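Succinate dehydrogenase subunit B (Mycolicibacterium smegmatis MC2 51, PDB 6LUM) carries the iron-sulfur clusters of the succinate dehydrogenase complex and probably relays electrons from the flavoprotein subunit A toward quinone in the membrane. Local coordinates at residues 32-37 and 125-130; 24-29 and 111-116; 147-152 and 210-215; 48-53 and 99-104. All blocks are in the same frame, centred on the assembly; numbering follows the deposited sequence.

Contact 1 (32-37 and 125-130)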
loop_
_atom_site.group_PDB
_atom_site.type_symbol
_atom_site.label_atom_id
_atom_site.label_comp_id
_atom_site.label_asym_id
_atom_site.label_seq_id
_atom_site.Cartn_x
_atom_site.Cartn_y
_atom_site.Cartn_z
ATOM N N ARG J 32 19.510 -38.498 18.562
ATOM C CA ARG J 32 18.290 -39.000 17.960
ATOM C C ARG J 32 17.066 -38.434 18.658
ATOM O O ARG J 32 17.075 -38.173 19.864
ATOM C CB ARG J 32 18.255 -40.523 18.020
ATOM C CG ARG J 32 19.563 -41.186 17.652
ATOM C CD ARG J 32 19.800 -41.150 16.157
ATOM N NE ARG J 32 18.643 -41.633 15.420
ATOM C CZ ARG J 32 18.395 -42.912 15.181
ATOM N NH1 ARG J 32 19.225 -43.844 15.615
ATOM N NH2 ARG J 32 17.317 -43.261 14.504
ATOM N N PHE J 33 16.005 -38.253 17.880
ATOM C CA PHE J 33 14.722 -37.778 18.382
ATOM C C PHE J 33 13.653 -38.255 17.420
ATOM O O PHE J 33 13.630 -37.820 16.268
ATOM C CB PHE J 33 14.703 -36.262 18.493
ATOM C CG PHE J 33 13.324 -35.674 18.578
ATOM C CD1 PHE J 33 12.654 -35.619 19.780
ATOM C CD2 PHE J 33 12.704 -35.161 17.462
ATOM C CE1 PHE J 33 11.389 -35.075 19.856
ATOM C CE2 PHE J 33 11.443 -34.620 17.537
ATOM C CZ PHE J 33 10.788 -34.576 18.732
ATOM N N ASN J 34 12.785 -39.129 17.875
ATOM C CA ASN J 34 11.710 -39.665 17.055
ATOM C C ASN J 34 10.448 -38.863 17.303
ATOM O O ASN J 34 10.061 -38.689 18.462
ATOM C CB ASN J 34 11.473 -41.132 17.392
ATOM C CG ASN J 34 11.048 -41.952 16.196
ATOM O OD1 ASN J 34 10.755 -41.422 15.132
ATOM N ND2 ASN J 34 11.027 -43.263 16.365
ATOM N N PRO J 35 9.791 -38.343 16.281
ATOM C CA PRO J 35 8.683 -37.416 16.523
ATOM C C PRO J 35 7.395 -38.099 16.934
ATOM O O PRO J 35 6.538 -37.465 17.555
ATOM C CB PRO J 35 8.520 -36.719 15.172
ATOM C CG PRO J 35 8.939 -37.733 14.206
ATOM C CD PRO J 35 10.060 -38.495 14.845
ATOM N N GLU J 36 7.223 -39.366 16.579
ATOM C CA GLU J 36 5.973 -40.032 16.912
ATOM C C GLU J 36 6.142 -41.339 17.664
ATOM O O GLU J 36 5.371 -41.601 18.589
ATOM C CB GLU J 36 5.146 -40.299 15.644
ATOM C CG GLU J 36 5.732 -41.344 14.713
ATOM C CD GLU J 36 4.847 -41.632 13.528
ATOM O OE1 GLU J 36 3.804 -40.961 13.394
ATOM O OE2 GLU J 36 5.183 -42.540 12.743
ATOM N N ASN J 37 7.113 -42.179 17.300
ATOM C CA ASN J 37 7.025 -43.549 17.794
ATOM C C ASN J 37 7.328 -43.603 19.296
ATOM O O ASN J 37 6.405 -43.884 20.072
ATOM C CB ASN J 37 7.905 -44.475 16.947
ATOM C CG ASN J 37 7.454 -44.540 15.498
ATOM O OD1 ASN J 37 7.893 -43.751 14.663
ATOM N ND2 ASN J 37 6.570 -45.483 15.195
ATOM N N VAL J 125 12.864 -28.912 15.781
ATOM C CA VAL J 125 13.299 -30.208 15.283
ATOM C C VAL J 125 12.090 -31.019 14.845
ATOM O O VAL J 125 11.048 -31.020 15.511
ATOM C CB VAL J 125 14.104 -30.939 16.367
ATOM C CG1 VAL J 125 14.642 -32.222 15.847
ATOM C CG2 VAL J 125 15.233 -30.070 16.833
ATOM N N GLU J 126 12.214 -31.710 13.711
ATOM C CA GLU J 126 11.160 -32.576 13.206
ATOM C C GLU J 126 11.501 -34.049 13.296
ATOM O O GLU J 126 10.601 -34.866 13.465
ATOM C CB GLU J 126 10.841 -32.230 11.751
ATOM C CG GLU J 126 10.277 -30.845 11.569
ATOM C CD GLU J 126 8.923 -30.674 12.225
ATOM O OE1 GLU J 126 7.899 -30.842 11.535
ATOM O OE2 GLU J 126 8.877 -30.369 13.433
ATOM N N LYS J 127 12.772 -34.401 13.180
ATOM C CA LYS J 127 13.272 -35.742 13.428
ATOM C C LYS J 127 14.753 -35.587 13.733
ATOM O O LYS J 127 15.235 -34.467 13.929
ATOM C CB LYS J 127 12.980 -36.657 12.231
ATOM C CG LYS J 127 12.856 -38.118 12.580
ATOM C CD LYS J 127 11.927 -38.813 11.631
ATOM C CE LYS J 127 12.022 -40.305 11.779
ATOM N NZ LYS J 127 13.415 -40.771 11.639
ATOM N N ASP J 128 15.481 -36.683 13.778
ATOM C CA ASP J 128 16.912 -36.558 14.002
ATOM C C ASP J 128 17.566 -35.793 12.868
ATOM O O ASP J 128 17.362 -36.111 11.701
ATOM C CB ASP J 128 17.521 -37.941 14.157
ATOM C CG ASP J 128 16.925 -38.929 13.208
ATOM O OD1 ASP J 128 16.177 -39.809 13.680
ATOM O OD2 ASP J 128 17.202 -38.842 11.999
ATOM N N LEU J 129 18.314 -34.752 13.217
ATOM C CA LEU J 129 19.092 -33.917 12.307
ATOM C C LEU J 129 18.254 -33.208 11.255
ATOM O O LEU J 129 18.815 -32.580 10.362
ATOM C CB LEU J 129 20.193 -34.715 11.609
ATOM C CG LEU J 129 21.035 -35.654 12.454
ATOM C CD1 LEU J 129 22.012 -36.387 11.585
ATOM C CD2 LEU J 129 21.755 -34.890 13.500
ATOM N N VAL J 130 16.932 -33.265 11.336
ATOM C CA VAL J 130 16.055 -32.548 10.418
ATOM C C VAL J 130 15.315 -31.490 11.217
ATOM O O VAL J 130 14.720 -31.799 12.252
ATOM C CB VAL J 130 15.068 -33.493 9.715
ATOM C CG1 VAL J 130 14.012 -32.705 9.029
ATOM C CG2 VAL J 130 15.776 -34.334 8.718
#
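Where strand 27-32 ends, Arg32 passes Asp128 with their CA atoms 4.9 Å apart, and segment 125-130 turns back there through a type II turn from Lys127 to Val130, next to a classic beta bulge in which Glu126 and Lys127 both face Val130. No hydrogen bond joins the two backbones; Phe33 O instead receives a CA-H...O contact from Lys127 CA at 3.5 Å. The side chains of Arg32 and Asp128 run side by side, and Arg32 NE forms a salt bridge of 3.5 Å to Asp128 OD1, which lies at the guanidinium edge although the two planes are 75° apart. Lys127 NZ reaches the same OD1 at 3.6 Å. Farther along, Pro35 CD rests on the aliphatic part of Lys127, 3.6 Å from CG, and Phe33 CD2 meets Val125 CG1 at 3.9 Å, with the ring edge turned to Glu126 O. The contact joins the loop after strand 27-32 to the bulged hairpin 125-131 of the 2Fe-2S domain, where Tyr501 of subunit A packs against Glu126 and Lys127. Asp128 OD1 is thus shared by two cations, while OD2 accepts from Thr72 N and Arg32 NH1 pairs with Asp68. This network would favour an ionised carboxylate.

Contact 2 (24-29 and 111-116)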
loop_
_atom_site.group_PDB
_atom_site.type_symbol
_atom_site.label_atom_id
_atom_site.label_comp_id
_atom_site.label_asym_id
_atom_site.label_seq_id
_atom_site.Cartn_x
_atom_site.Cartn_y
_atom_site.Cartn_z
ATOM N N VAL J 24 39.776 -46.399 10.536
ATOM C CA VAL J 24 40.063 -45.889 11.863
ATOM C C VAL J 24 38.902 -46.126 12.818
ATOM O O VAL J 24 39.086 -45.985 14.037
ATOM C CB VAL J 24 40.432 -44.394 11.817
ATOM C CG1 VAL J 24 41.175 -43.983 13.074
ATOM C CG2 VAL J 24 41.280 -44.116 10.596
ATOM N N MET J 25 37.729 -46.492 12.314
ATOM C CA MET J 25 36.604 -46.894 13.146
ATOM C C MET J 25 36.165 -45.751 14.059
ATOM O O MET J 25 35.897 -45.936 15.245
ATOM C CB MET J 25 36.947 -48.149 13.946
ATOM C CG MET J 25 37.448 -49.296 13.085
ATOM S SD MET J 25 36.215 -49.963 11.955
ATOM C CE MET J 25 34.887 -50.346 13.088
ATOM N N VAL J 26 36.101 -44.550 13.480
ATOM C CA VAL J 26 35.605 -43.381 14.187
ATOM C C VAL J 26 34.213 -43.649 14.752
ATOM O O VAL J 26 33.412 -44.396 14.186
ATOM C CB VAL J 26 35.597 -42.183 13.225
ATOM C CG1 VAL J 26 35.014 -40.955 13.874
ATOM C CG2 VAL J 26 36.995 -41.900 12.748
ATOM N N THR J 27 33.931 -43.038 15.896
ATOM C CA THR J 27 32.637 -43.147 16.554
ATOM C C THR J 27 31.859 -41.857 16.345
ATOM O O THR J 27 32.422 -40.767 16.464
ATOM C CB THR J 27 32.808 -43.419 18.047
ATOM O OG1 THR J 27 33.296 -44.750 18.238
ATOM C CG2 THR J 27 31.497 -43.265 18.775
ATOM N N LEU J 28 30.579 -41.982 16.016
ATOM C CA LEU J 28 29.677 -40.846 15.906
ATOM C C LEU J 28 28.689 -40.878 17.057
ATOM O O LEU J 28 28.320 -41.951 17.535
ATOM C CB LEU J 28 28.912 -40.857 14.584
ATOM C CG LEU J 28 29.670 -41.120 13.288
ATOM C CD1 LEU J 28 28.680 -41.304 12.172
ATOM C CD2 LEU J 28 30.605 -39.989 12.966
ATOM N N LYS J 29 28.262 -39.705 17.500
ATOM C CA LYS J 29 27.276 -39.576 18.564
ATOM C C LYS J 29 26.121 -38.747 18.033
ATOM O O LYS J 29 26.139 -37.521 18.128
ATOM C CB LYS J 29 27.879 -38.934 19.802
ATOM C CG LYS J 29 28.397 -39.913 20.823
ATOM C CD LYS J 29 28.883 -39.193 22.051
ATOM C CE LYS J 29 27.753 -38.446 22.716
ATOM N NZ LYS J 29 28.226 -37.718 23.922
ATOM N N LYS J 111 44.071 -43.018 20.077
ATOM C CA LYS J 111 43.032 -42.530 20.965
ATOM C C LYS J 111 41.667 -42.722 20.316
ATOM O O LYS J 111 41.522 -42.648 19.092
ATOM C CB LYS J 111 43.256 -41.056 21.306
ATOM C CG LYS J 111 43.007 -40.104 20.154
ATOM C CD LYS J 111 43.320 -38.674 20.549
ATOM C CE LYS J 111 42.446 -38.216 21.700
ATOM N NZ LYS J 111 42.716 -36.800 22.067
ATOM N N GLN J 112 40.665 -42.993 21.146
ATOM C CA GLN J 112 39.318 -43.228 20.641
ATOM C C GLN J 112 38.710 -41.905 20.195
ATOM O O GLN J 112 38.387 -41.050 21.025
ATOM C CB GLN J 112 38.460 -43.894 21.708
ATOM C CG GLN J 112 37.180 -44.500 21.167
ATOM C CD GLN J 112 36.557 -45.490 22.126
ATOM O OE1 GLN J 112 35.617 -45.162 22.850
ATOM N NE2 GLN J 112 37.077 -46.712 22.135
ATOM N N LEU J 113 38.556 -41.733 18.885
ATOM C CA LEU J 113 38.007 -40.510 18.322
ATOM C C LEU J 113 36.487 -40.576 18.319
ATOM O O LEU J 113 35.899 -41.621 18.031
ATOM C CB LEU J 113 38.532 -40.294 16.905
ATOM C CG LEU J 113 37.985 -39.107 16.114
ATOM C CD1 LEU J 113 37.977 -37.846 16.952
ATOM C CD2 LEU J 113 38.797 -38.901 14.843
ATOM N N THR J 114 35.855 -39.455 18.653
ATOM C CA THR J 114 34.406 -39.362 18.715
ATOM C C THR J 114 33.978 -38.040 18.103
ATOM O O THR J 114 34.624 -37.015 18.329
ATOM C CB THR J 114 33.907 -39.472 20.159
ATOM O OG1 THR J 114 34.304 -40.734 20.701
ATOM C CG2 THR J 114 32.396 -39.351 20.230
ATOM N N ILE J 115 32.907 -38.073 17.320
ATOM C CA ILE J 115 32.353 -36.894 16.674
ATOM C C ILE J 115 30.919 -36.737 17.139
ATOM O O ILE J 115 30.202 -37.727 17.306
ATOM C CB ILE J 115 32.439 -37.005 15.142
ATOM C CG1 ILE J 115 33.901 -37.084 14.734
ATOM C CG2 ILE J 115 31.781 -35.831 14.474
ATOM C CD1 ILE J 115 34.131 -36.960 13.283
ATOM N N THR J 116 30.510 -35.501 17.372
ATOM C CA THR J 116 29.226 -35.203 17.984
ATOM C C THR J 116 28.383 -34.433 16.987
ATOM O O THR J 116 28.745 -33.320 16.603
ATOM C CB THR J 116 29.424 -34.394 19.260
ATOM O OG1 THR J 116 30.211 -35.151 20.185
ATOM C CG2 THR J 116 28.107 -34.071 19.887
#
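Val26 and Ile115 meet because their first torsions send branches to a common side: Val26 CG1 is anti to its backbone N (chi1 177°), while Ile115 CG1 lies anti to its carbonyl carbon (chi1 -62°), and these two atoms come within 4.1 Å. The other Val26 branch, CG2, is beside Leu113 CD2, the two side chains pointing the same way. Two residues on, Leu28 runs alongside Ile115, its CD2 4.1 Å from Ile115 CB. Thr27, Lys29, Thr114 and Thr116 occupy the other face, where the aliphatic part of Lys29 crosses Thr114, CD to CG2 4.0 Å; Trp43 makes a cation-pi contact with the same lysine. The backbones are parallel strands in register, Thr27 with Thr114 through Lys29 with Thr116. Thr27 N donates to Leu113 O (3.2 Å) and Ile115 N to Thr27 O (2.9 Å). Lys29 N donates to Ile115 O at 2.8 Å, nearly in line with the C=O bond but bent at the hydrogen. Such parallel pairing of the sheet's first and last strands is a hallmark of the beta-grasp ferredoxin fold. Chemically the two faces divide: Leu28 and Ile115 join an apolar layer, with Leu28 packed on helix 56-67, whereas threonines and a lysine line the reverse.

Contact 3 (147-152 and 210-215)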
loop_
_atom_site.group_PDB
_atom_site.type_symbol
_atom_site.label_atom_id
_atom_site.label_comp_id
_atom_site.label_asym_id
_atom_site.label_seq_id
_atom_site.Cartn_x
_atom_site.Cartn_y
_atom_site.Cartn_z
ATOM N N LEU J 147 13.395 -7.810 -6.572
ATOM C CA LEU J 147 13.604 -6.504 -7.178
ATOM C C LEU J 147 12.261 -5.834 -7.418
ATOM O O LEU J 147 11.441 -6.336 -8.190
ATOM C CB LEU J 147 14.362 -6.646 -8.490
ATOM C CG LEU J 147 15.269 -5.487 -8.867
ATOM C CD1 LEU J 147 16.590 -5.644 -8.163
ATOM C CD2 LEU J 147 15.462 -5.418 -10.353
ATOM N N VAL J 148 12.030 -4.710 -6.755
ATOM C CA VAL J 148 10.843 -3.904 -6.990
ATOM C C VAL J 148 11.215 -2.789 -7.951
ATOM O O VAL J 148 12.221 -2.101 -7.753
ATOM C CB VAL J 148 10.290 -3.341 -5.675
ATOM C CG1 VAL J 148 9.099 -2.465 -5.945
ATOM C CG2 VAL J 148 9.908 -4.467 -4.744
ATOM N N THR J 149 10.416 -2.615 -9.005
ATOM C CA THR J 149 10.739 -1.702 -10.092
ATOM C C THR J 149 9.469 -1.035 -10.612
ATOM O O THR J 149 8.395 -1.133 -10.015
ATOM C CB THR J 149 11.488 -2.428 -11.210
ATOM O OG1 THR J 149 10.788 -3.630 -11.554
ATOM C CG2 THR J 149 12.912 -2.736 -10.795
ATOM N N SER J 150 9.603 -0.369 -11.759
ATOM C CA SER J 150 8.647 0.655 -12.177
ATOM C C SER J 150 7.308 0.074 -12.614
ATOM O O SER J 150 6.280 0.306 -11.969
ATOM C CB SER J 150 9.254 1.472 -13.314
ATOM O OG SER J 150 8.319 2.402 -13.822
ATOM N N GLY J 151 7.304 -0.692 -13.699
ATOM C CA GLY J 151 6.063 -1.198 -14.244
ATOM C C GLY J 151 6.004 -1.214 -15.758
ATOM O O GLY J 151 5.020 -1.678 -16.341
ATOM N N ASN J 152 7.050 -0.710 -16.411
ATOM C CA ASN J 152 7.186 -0.809 -17.862
ATOM C C ASN J 152 8.650 -1.095 -18.162
ATOM O O ASN J 152 9.464 -0.164 -18.271
ATOM C CB ASN J 152 6.710 0.456 -18.569
ATOM C CG ASN J 152 6.000 0.158 -19.870
ATOM O OD1 ASN J 152 5.395 -0.898 -20.026
ATOM N ND2 ASN J 152 6.072 1.083 -20.814
ATOM N N ARG J 210 19.531 -0.775 -9.412
ATOM C CA ARG J 210 18.263 -0.866 -10.128
ATOM C C ARG J 210 17.136 -1.353 -9.233
ATOM O O ARG J 210 16.416 -2.282 -9.570
ATOM C CB ARG J 210 18.417 -1.764 -11.345
ATOM C CG ARG J 210 19.416 -2.873 -11.202
ATOM C CD ARG J 210 19.317 -3.780 -12.396
ATOM N NE ARG J 210 20.335 -4.818 -12.413
ATOM C CZ ARG J 210 20.196 -6.013 -11.853
ATOM N NH1 ARG J 210 19.080 -6.325 -11.221
ATOM N NH2 ARG J 210 21.178 -6.894 -11.923
ATOM N N ASP J 211 16.959 -0.707 -8.091
ATOM C CA ASP J 211 15.911 -1.064 -7.152
ATOM C C ASP J 211 15.205 0.199 -6.683
ATOM O O ASP J 211 15.817 1.258 -6.551
ATOM C CB ASP J 211 16.479 -1.833 -5.957
ATOM C CG ASP J 211 15.422 -2.608 -5.210
ATOM O OD1 ASP J 211 14.386 -2.935 -5.810
ATOM O OD2 ASP J 211 15.623 -2.888 -4.016
ATOM N N GLU J 212 13.906 0.081 -6.436
ATOM C CA GLU J 212 13.079 1.213 -6.046
ATOM C C GLU J 212 12.370 0.966 -4.723
ATOM O O GLU J 212 11.283 1.490 -4.490
ATOM C CB GLU J 212 12.055 1.534 -7.129
ATOM C CG GLU J 212 12.616 1.528 -8.523
ATOM C CD GLU J 212 11.541 1.657 -9.571
ATOM O OE1 GLU J 212 10.384 1.934 -9.198
ATOM O OE2 GLU J 212 11.851 1.480 -10.766
ATOM N N ALA J 213 12.955 0.149 -3.857
ATOM C CA ALA J 213 12.408 -0.046 -2.523
ATOM C C ALA J 213 13.516 -0.123 -1.484
ATOM O O ALA J 213 13.332 -0.726 -0.423
ATOM C CB ALA J 213 11.534 -1.293 -2.459
ATOM N N ALA J 214 14.673 0.471 -1.777
ATOM C CA ALA J 214 15.744 0.513 -0.792
ATOM C C ALA J 214 15.283 1.182 0.488
ATOM O O ALA J 214 15.564 0.696 1.587
ATOM C CB ALA J 214 16.954 1.241 -1.359
ATOM N N ALA J 215 14.559 2.294 0.370
ATOM C CA ALA J 215 14.102 3.006 1.556
ATOM C C ALA J 215 13.083 2.187 2.336
ATOM O O ALA J 215 13.087 2.200 3.571
ATOM C CB ALA J 215 13.517 4.352 1.156
#
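Val148 is gripped at both backbone polar atoms: its N donates to Asp211 OD1 at 3.1 Å, and its O accepts from Glu212 N, also at 3.1 Å. Asp211 CG is anti to the backbone N (chi1 -161°), which places CG on the side of Val148; from there OD1 meets the donor nearly along the C-O bond. Beside this pair, Val148 CB packs on Ala213 CB at 4.0 Å. Leu147 covers the carbonyl of Arg210, its CD2 3.4 Å from Arg210 O, and the two side chains cross at about a right angle; CD2 also meets the edge of the guanidinium, 3.8 Å from NH1. The Glu212 side chain, extended beyond CG, ends against the Thr149-Ser150 backbone, with OE2 3.4 Å from Thr149 CA; OE2 is near Ser150 N too, but the angle is too poor for a hydrogen bond. In the second shell, Arg217 makes a salt bridge with Asp211 OD2, fixing the carboxylate from the side of the helix and probably favouring its charged form. Lys153 of subunit A donates to Leu147 O, and His30 of subunit D packs on Glu212, so the contact lies where these subunits meet subunit B. Phe205 of helix 196-206 packs against Leu147 and Asp211, while Ala213 is the N-cap residue of helix 214-221; the loop 147-152 is thereby fastened to the connection between these two helices.

Contact 4 (48-53 and 99-104)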
loop_
_atom_site.group_PDB
_atom_site.type_symbol
_atom_site.label_atom_id
_atom_site.label_comp_id
_atom_site.label_asym_id
_atom_site.label_seq_id
_atom_site.Cartn_x
_atom_site.Cartn_y
_atom_site.Cartn_z
ATOM N N VAL J 48 31.729 -46.450 12.878
ATOM C CA VAL J 48 31.800 -46.559 11.426
ATOM C C VAL J 48 33.249 -46.418 10.983
ATOM O O VAL J 48 34.039 -45.760 11.668
ATOM C CB VAL J 48 30.919 -45.497 10.758
ATOM C CG1 VAL J 48 29.496 -45.670 11.182
ATOM C CG2 VAL J 48 31.395 -44.127 11.133
ATOM N N PRO J 49 33.648 -47.004 9.858
ATOM C CA PRO J 49 35.024 -46.835 9.393
ATOM C C PRO J 49 35.199 -45.525 8.650
ATOM O O PRO J 49 34.296 -45.057 7.957
ATOM C CB PRO J 49 35.222 -48.029 8.457
ATOM C CG PRO J 49 33.888 -48.271 7.925
ATOM C CD PRO J 49 32.915 -47.963 9.024
ATOM N N CYS J 50 36.377 -44.935 8.800
ATOM C CA CYS J 50 36.712 -43.668 8.179
ATOM C C CYS J 50 37.905 -43.855 7.256
ATOM O O CYS J 50 38.596 -44.872 7.307
ATOM C CB CYS J 50 37.015 -42.604 9.238
ATOM S SG CYS J 50 37.482 -40.987 8.608
ATOM N N LEU J 51 38.140 -42.870 6.405
ATOM C CA LEU J 51 39.260 -42.853 5.476
ATOM C C LEU J 51 39.892 -41.476 5.478
ATOM O O LEU J 51 39.388 -40.548 6.116
ATOM C CB LEU J 51 38.810 -43.212 4.050
ATOM C CG LEU J 51 38.753 -44.660 3.572
ATOM C CD1 LEU J 51 40.135 -45.264 3.646
ATOM C CD2 LEU J 51 37.745 -45.485 4.336
ATOM N N PRO J 52 41.022 -41.309 4.789
ATOM C CA PRO J 52 41.494 -39.944 4.528
ATOM C C PRO J 52 40.587 -39.182 3.583
ATOM O O PRO J 52 40.354 -37.985 3.783
ATOM C CB PRO J 52 42.888 -40.169 3.929
ATOM C CG PRO J 52 43.300 -41.494 4.439
ATOM C CD PRO J 52 42.052 -42.305 4.456
ATOM N N SER J 53 40.079 -39.838 2.548
ATOM C CA SER J 53 39.177 -39.200 1.591
ATOM C C SER J 53 37.718 -39.508 1.922
ATOM O O SER J 53 36.981 -40.074 1.123
ATOM C CB SER J 53 39.524 -39.635 0.173
ATOM O OG SER J 53 40.800 -39.153 -0.203
ATOM N N VAL J 99 33.225 -31.440 6.226
ATOM C CA VAL J 99 34.065 -31.489 7.407
ATOM C C VAL J 99 35.378 -32.210 7.156
ATOM O O VAL J 99 36.289 -32.111 7.984
ATOM C CB VAL J 99 33.335 -32.127 8.588
ATOM C CG1 VAL J 99 31.977 -31.510 8.746
ATOM C CG2 VAL J 99 33.268 -33.585 8.380
ATOM N N LEU J 100 35.511 -32.947 6.055
ATOM C CA LEU J 100 36.824 -33.231 5.475
ATOM C C LEU J 100 37.752 -33.917 6.482
ATOM O O LEU J 100 38.698 -33.332 7.003
ATOM C CB LEU J 100 37.450 -31.945 4.932
ATOM C CG LEU J 100 38.799 -32.093 4.247
ATOM C CD1 LEU J 100 38.683 -33.060 3.098
ATOM C CD2 LEU J 100 39.283 -30.740 3.769
ATOM N N MET J 101 37.432 -35.155 6.779
ATOM C CA MET J 101 38.206 -35.897 7.773
ATOM C C MET J 101 39.613 -36.235 7.341
ATOM O O MET J 101 40.232 -37.016 8.061
ATOM C CB MET J 101 37.465 -37.172 8.139
ATOM C CG MET J 101 36.149 -36.874 8.765
ATOM S SD MET J 101 35.310 -38.322 9.354
ATOM C CE MET J 101 33.820 -37.529 9.898
ATOM N N ARG J 102 40.126 -35.713 6.225
ATOM C CA ARG J 102 41.527 -35.909 5.860
ATOM C C ARG J 102 42.473 -35.511 6.982
ATOM O O ARG J 102 43.579 -36.049 7.082
ATOM C CB ARG J 102 41.851 -35.102 4.601
ATOM C CG ARG J 102 43.158 -35.455 3.913
ATOM C CD ARG J 102 43.307 -34.674 2.606
ATOM N NE ARG J 102 42.113 -34.771 1.767
ATOM C CZ ARG J 102 41.856 -33.990 0.720
ATOM N NH1 ARG J 102 42.708 -33.038 0.368
ATOM N NH2 ARG J 102 40.739 -34.164 0.027
ATOM N N ASP J 103 42.060 -34.577 7.833
ATOM C CA ASP J 103 42.919 -34.069 8.897
ATOM C C ASP J 103 42.581 -34.756 10.220
ATOM O O ASP J 103 41.955 -34.192 11.118
ATOM C CB ASP J 103 42.785 -32.552 8.998
ATOM C CG ASP J 103 41.340 -32.091 8.994
ATOM O OD1 ASP J 103 40.443 -32.929 9.194
ATOM O OD2 ASP J 103 41.097 -30.890 8.778
ATOM N N MET J 104 43.014 -36.009 10.330
ATOM C CA MET J 104 42.946 -36.746 11.590
ATOM C C MET J 104 44.353 -37.223 11.938
ATOM O O MET J 104 44.750 -38.355 11.654
ATOM C CB MET J 104 41.912 -37.906 11.503
ATOM C CG MET J 104 42.129 -38.904 10.377
ATOM S SD MET J 104 40.810 -40.129 10.274
ATOM C CE MET J 104 41.312 -41.029 8.812
#
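Cys50 points its sulfur between two methionine sulfurs, SG lying 3.5 Å from Met101 SD and 3.8 Å from Met104 SD. The thiol is anti to its backbone N (chi1 179°), which directs it across to segment 99-104, and the lines from SG to the two SD atoms open at about 106°, so the methionines flank it on different sides. Both methionine chains are extended beyond CG. That of Met104 carries its methyl past the thiol to the backbone of the other segment, where CE lies 3.3 Å from Leu51 O and 3.7 Å from Leu51 C. Met101 instead brings CB as well as SD up to Cys50 SG before its tip leads away to Ile115; the side chain also touches Leu59 of helix 56-67. At the outer end of the contact, the carbonyl O of Pro52 meets Arg102 CA at 3.2 Å and Arg102 CB at 3.3 Å. No hydrogen bond crosses between the segments, so the contact rests on van der Waals packing, largely of sulfur-bearing side chains. Val26 and Val24 extend this packing, touching Cys50 and Met104 respectively. The side chain of Met101 is about 13 Å from the Fe2S2 cluster, and Cys50 is not among the residues of the cluster pocket. Two loops meeting beside the main helix, with sulfur-bearing side chains, two of them buried, between them, continue the hydrophobic core of a 2Fe-2S ferredoxin domain of beta-grasp fold.

Contacts 1, 2 and 4 belong to the N-terminal 2Fe-2S domain, contact 3 to the far end of the subunit. Contacts 2 and 4, with centres 11 Å apart, touch directly: Val26 O is probably hydrogen-bonded to Val48 N, and Ile115 packs on Met101, so sheet and loops share one core with helix 56-67. Contact 4 is nested within the chain loop closed by contact 2. Contact 1, its centre 22 Å from that of contact 2, lies farther along strand 27-32, and its segments alternate in sequence with those of contact 2. Contact 3 follows in series, its centre 53 Å from that of contact 2, on the opposite side of the chain's centre, reflecting the elongated two-domain form of this subunit, which probably carries electrons.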